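Local coordinates for protein ribose-phosphate pyrophosphokinase (Mycobacterium smegmatis, PDB 5MP7) that probably makes phosphoribosyl pyrophosphate by transferring the pyrophosphoryl group of ATP to the 1-hydroxyl of ribose 5-phosphate, with magnesium as cofactor, at residues K29-A34 and L304-I309. Sequence-based numbering, arbitrary orientation.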
ATOM      1  N   LYS A  29      -7.735 -11.216  65.714  1.00 33.57           N
ATOM      2  CA  LYS A  29      -7.847 -12.352  66.626  1.00 35.68           C
ATOM      3  C   LYS A  29      -7.748 -11.973  68.060  1.00 31.99           C
ATOM      4  O   LYS A  29      -8.517 -12.460  68.841  1.00 37.54           O
ATOM      5  CB  LYS A  29      -6.801 -13.399  66.326  1.00 42.82           C
ATOM      6  CG  LYS A  29      -7.311 -14.447  65.358  1.00 51.18           C
ATOM      7  CD  LYS A  29      -6.262 -14.817  64.300  1.00 60.54           C
ATOM      8  CE  LYS A  29      -6.593 -16.200  63.751  1.00 65.52           C
ATOM      9  NZ  LYS A  29      -5.708 -16.835  62.727  1.00 69.67           N
ATOM     10  N   GLU A  30      -6.818 -11.097  68.417  1.00 34.89           N
ATOM     11  CA  GLU A  30      -6.668 -10.631  69.831  1.00 35.02           C
ATOM     12  C   GLU A  30      -7.899  -9.900  70.343  1.00 34.85           C
ATOM     13  O   GLU A  30      -8.240 -10.026  71.518  1.00 37.26           O
ATOM     14  CB  GLU A  30      -5.460  -9.709  69.995  1.00 35.48           C
ATOM     15  CG  GLU A  30      -4.136 -10.393  69.628  1.00 40.13           C
ATOM     16  CD  GLU A  30      -3.662 -11.375  70.705  1.00 45.74           C
ATOM     17  OE1 GLU A  30      -4.494 -11.733  71.592  1.00 39.78           O
ATOM     18  OE2 GLU A  30      -2.454 -11.780  70.666  1.00 47.47           O
ATOM     19  N   LEU A  31      -8.543  -9.138  69.461  1.00 33.78           N
ATOM     20  CA  LEU A  31      -9.741  -8.372  69.803  1.00 35.96           C
ATOM     21  C   LEU A  31     -11.014  -9.166  69.693  1.00 39.38           C
ATOM     22  O   LEU A  31     -12.025  -8.724  70.212  1.00 39.41           O
ATOM     23  CB  LEU A  31      -9.902  -7.183  68.866  1.00 34.81           C
ATOM     24  CG  LEU A  31      -8.919  -6.048  69.033  1.00 34.90           C
ATOM     25  CD1 LEU A  31      -9.042  -5.138  67.827  1.00 36.09           C
ATOM     26  CD2 LEU A  31      -9.182  -5.285  70.311  1.00 34.91           C
ATOM     27  N   ASP A  32     -10.968 -10.307  68.991  1.00 42.64           N
ATOM     28  CA  ASP A  32     -12.149 -11.122  68.687  1.00 47.64           C
ATOM     29  C   ASP A  32     -13.163 -10.381  67.834  1.00 43.00           C
ATOM     30  O   ASP A  32     -14.373 -10.440  68.063  1.00 42.60           O
ATOM     31  CB  ASP A  32     -12.818 -11.654  69.978  1.00 55.24           C
ATOM     32  CG  ASP A  32     -13.881 -12.729  69.697  1.00 62.31           C
ATOM     33  OD1 ASP A  32     -13.586 -13.668  68.904  1.00 73.45           O
ATOM     34  OD2 ASP A  32     -15.005 -12.638  70.271  1.00 65.56           O
ATOM     35  N   VAL A  33     -12.663  -9.634  66.879  1.00 44.48           N
ATOM     36  CA  VAL A  33     -13.518  -8.856  65.990  1.00 46.19           C
ATOM     37  C   VAL A  33     -13.046  -9.134  64.595  1.00 46.00           C
ATOM     38  O   VAL A  33     -11.861  -9.062  64.351  1.00 53.04           O
ATOM     39  CB  VAL A  33     -13.373  -7.341  66.274  1.00 45.54           C
ATOM     40  CG1 VAL A  33     -14.062  -6.502  65.212  1.00 51.48           C
ATOM     41  CG2 VAL A  33     -13.959  -7.003  67.642  1.00 47.67           C
ATOM     42  N   ALA A  34     -13.956  -9.430  63.677  1.00 44.12           N
ATOM     43  CA  ALA A  34     -13.585  -9.662  62.279  1.00 42.62           C
ATOM     44  C   ALA A  34     -13.226  -8.329  61.622  1.00 40.82           C
ATOM     45  O   ALA A  34     -13.766  -7.282  61.983  1.00 45.86           O
ATOM     46  CB  ALA A  34     -14.718 -10.330  61.521  1.00 40.89           C
ATOM     47  N   LEU A 304       0.213  -5.543  71.775  1.00 38.12           N
ATOM     48  CA  LEU A 304       0.343  -4.128  72.110  1.00 37.11           C
ATOM     49  C   LEU A 304      -0.687  -3.259  71.336  1.00 38.47           C
ATOM     50  O   LEU A 304      -1.341  -2.394  71.924  1.00 35.36           O
ATOM     51  CB  LEU A 304       1.770  -3.658  71.831  1.00 36.30           C
ATOM     52  CG  LEU A 304       2.155  -2.224  72.189  1.00 41.19           C
ATOM     53  CD1 LEU A 304       2.036  -1.964  73.703  1.00 40.10           C
ATOM     54  CD2 LEU A 304       3.583  -1.930  71.699  1.00 42.53           C
ATOM     55  N   LEU A 305      -0.809  -3.488  70.027  1.00 33.04           N
ATOM     56  CA  LEU A 305      -1.803  -2.809  69.254  1.00 29.50           C
ATOM     57  C   LEU A 305      -3.221  -3.123  69.727  1.00 28.99           C
ATOM     58  O   LEU A 305      -4.031  -2.217  69.811  1.00 27.83           O
ATOM     59  CB  LEU A 305      -1.666  -3.118  67.765  1.00 32.53           C
ATOM     60  CG  LEU A 305      -0.516  -2.406  67.064  1.00 34.42           C
ATOM     61  CD1 LEU A 305      -0.577  -2.705  65.584  1.00 34.89           C
ATOM     62  CD2 LEU A 305      -0.520  -0.894  67.270  1.00 36.95           C
ATOM     63  N   ALA A 306      -3.522  -4.381  70.045  1.00 28.76           N
ATOM     64  CA  ALA A 306      -4.871  -4.746  70.506  1.00 27.34           C
ATOM     65  C   ALA A 306      -5.210  -4.079  71.831  1.00 27.80           C
ATOM     66  O   ALA A 306      -6.317  -3.597  71.986  1.00 29.42           O
ATOM     67  CB  ALA A 306      -5.034  -6.247  70.607  1.00 26.26           C
ATOM     68  N   ASN A 307      -4.264  -4.021  72.761  1.00 28.75           N
ATOM     69  CA  ASN A 307      -4.479  -3.323  74.029  1.00 30.62           C
ATOM     70  C   ASN A 307      -4.718  -1.836  73.862  1.00 32.09           C
ATOM     71  O   ASN A 307      -5.564  -1.275  74.559  1.00 30.86           O
ATOM     72  CB  ASN A 307      -3.318  -3.481  74.984  1.00 36.06           C
ATOM     73  CG  ASN A 307      -3.419  -4.706  75.839  1.00 41.08           C
ATOM     74  OD1 ASN A 307      -4.148  -4.722  76.816  1.00 48.42           O
ATOM     75  ND2 ASN A 307      -2.670  -5.726  75.497  1.00 44.29           N
ATOM     76  N   THR A 308      -3.986  -1.203  72.950  1.00 29.38           N
ATOM     77  CA  THR A 308      -4.191   0.210  72.681  1.00 29.89           C
ATOM     78  C   THR A 308      -5.559   0.494  72.070  1.00 29.55           C
ATOM     79  O   THR A 308      -6.219   1.442  72.474  1.00 32.43           O
ATOM     80  CB  THR A 308      -3.116   0.772  71.737  1.00 32.23           C
ATOM     81  OG1 THR A 308      -1.830   0.499  72.276  1.00 33.05           O
ATOM     82  CG2 THR A 308      -3.228   2.271  71.628  1.00 34.06           C
ATOM     83  N   ILE A 309      -5.992  -0.321  71.107  1.00 28.54           N
ATOM     84  CA  ILE A 309      -7.328  -0.185  70.505  1.00 25.57           C
ATOM     85  C   ILE A 309      -8.414  -0.355  71.559  1.00 26.63           C
ATOM     86  O   ILE A 309      -9.367   0.420  71.591  1.00 26.41           O
ATOM     87  CB  ILE A 309      -7.556  -1.199  69.364  1.00 25.96           C
ATOM     88  CG1 ILE A 309      -6.622  -0.863  68.208  1.00 27.68           C
ATOM     89  CG2 ILE A 309      -8.999  -1.231  68.868  1.00 22.90           C
ATOM     90  CD1 ILE A 309      -6.657  -1.874  67.077  1.00 30.67           C
TER
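L31, on the last turn of helix 21-31, lies against A306 and I309 of helix 302-314, its CA atom 6.1 Å from that of A306. The small methyl of A306 allows this close approach: its CB meets CB of E30 at 3.5 Å and, roughly at right angles to this, CG of L31 at 4.2 Å. With CG anti to its own carbonyl carbon (chi1 -71°), L31 sets the fork of its two methyls across the run of the opposing helix. CD1 touches CG2 of I309 at 4.0 Å and comes almost as near its CD1, the two side chains crossing at about a right angle, while CD2 rests 3.7 Å from the carbonyl O of A306. These contacts, together with CB of E30, make up the tight part.

Only the outer end of E30 marks the solvent side: a bend at chi2 (-75°) carries the carboxylate away from the partner helix. Beyond L31 the chain turns off, because D32, with positive phi, is the C-prime residue of a Schellman motif in which N of V33 bonds to O of the residue before K29 and N of D32, weakly, to O of K29.

The interface is small, 169 Å², and lies away from the predicted ATP, magnesium and ribose 5-phosphate sites; it joins the C-terminal helix to the N-terminal domain. L305 and I309 also pack on V27, one turn earlier in helix 21-31, whereas L304 and T308 touch M153 of strand 150-153, outermost within this chain in the five-stranded parallel sheet. Helix 302-314 thus lies against both elements.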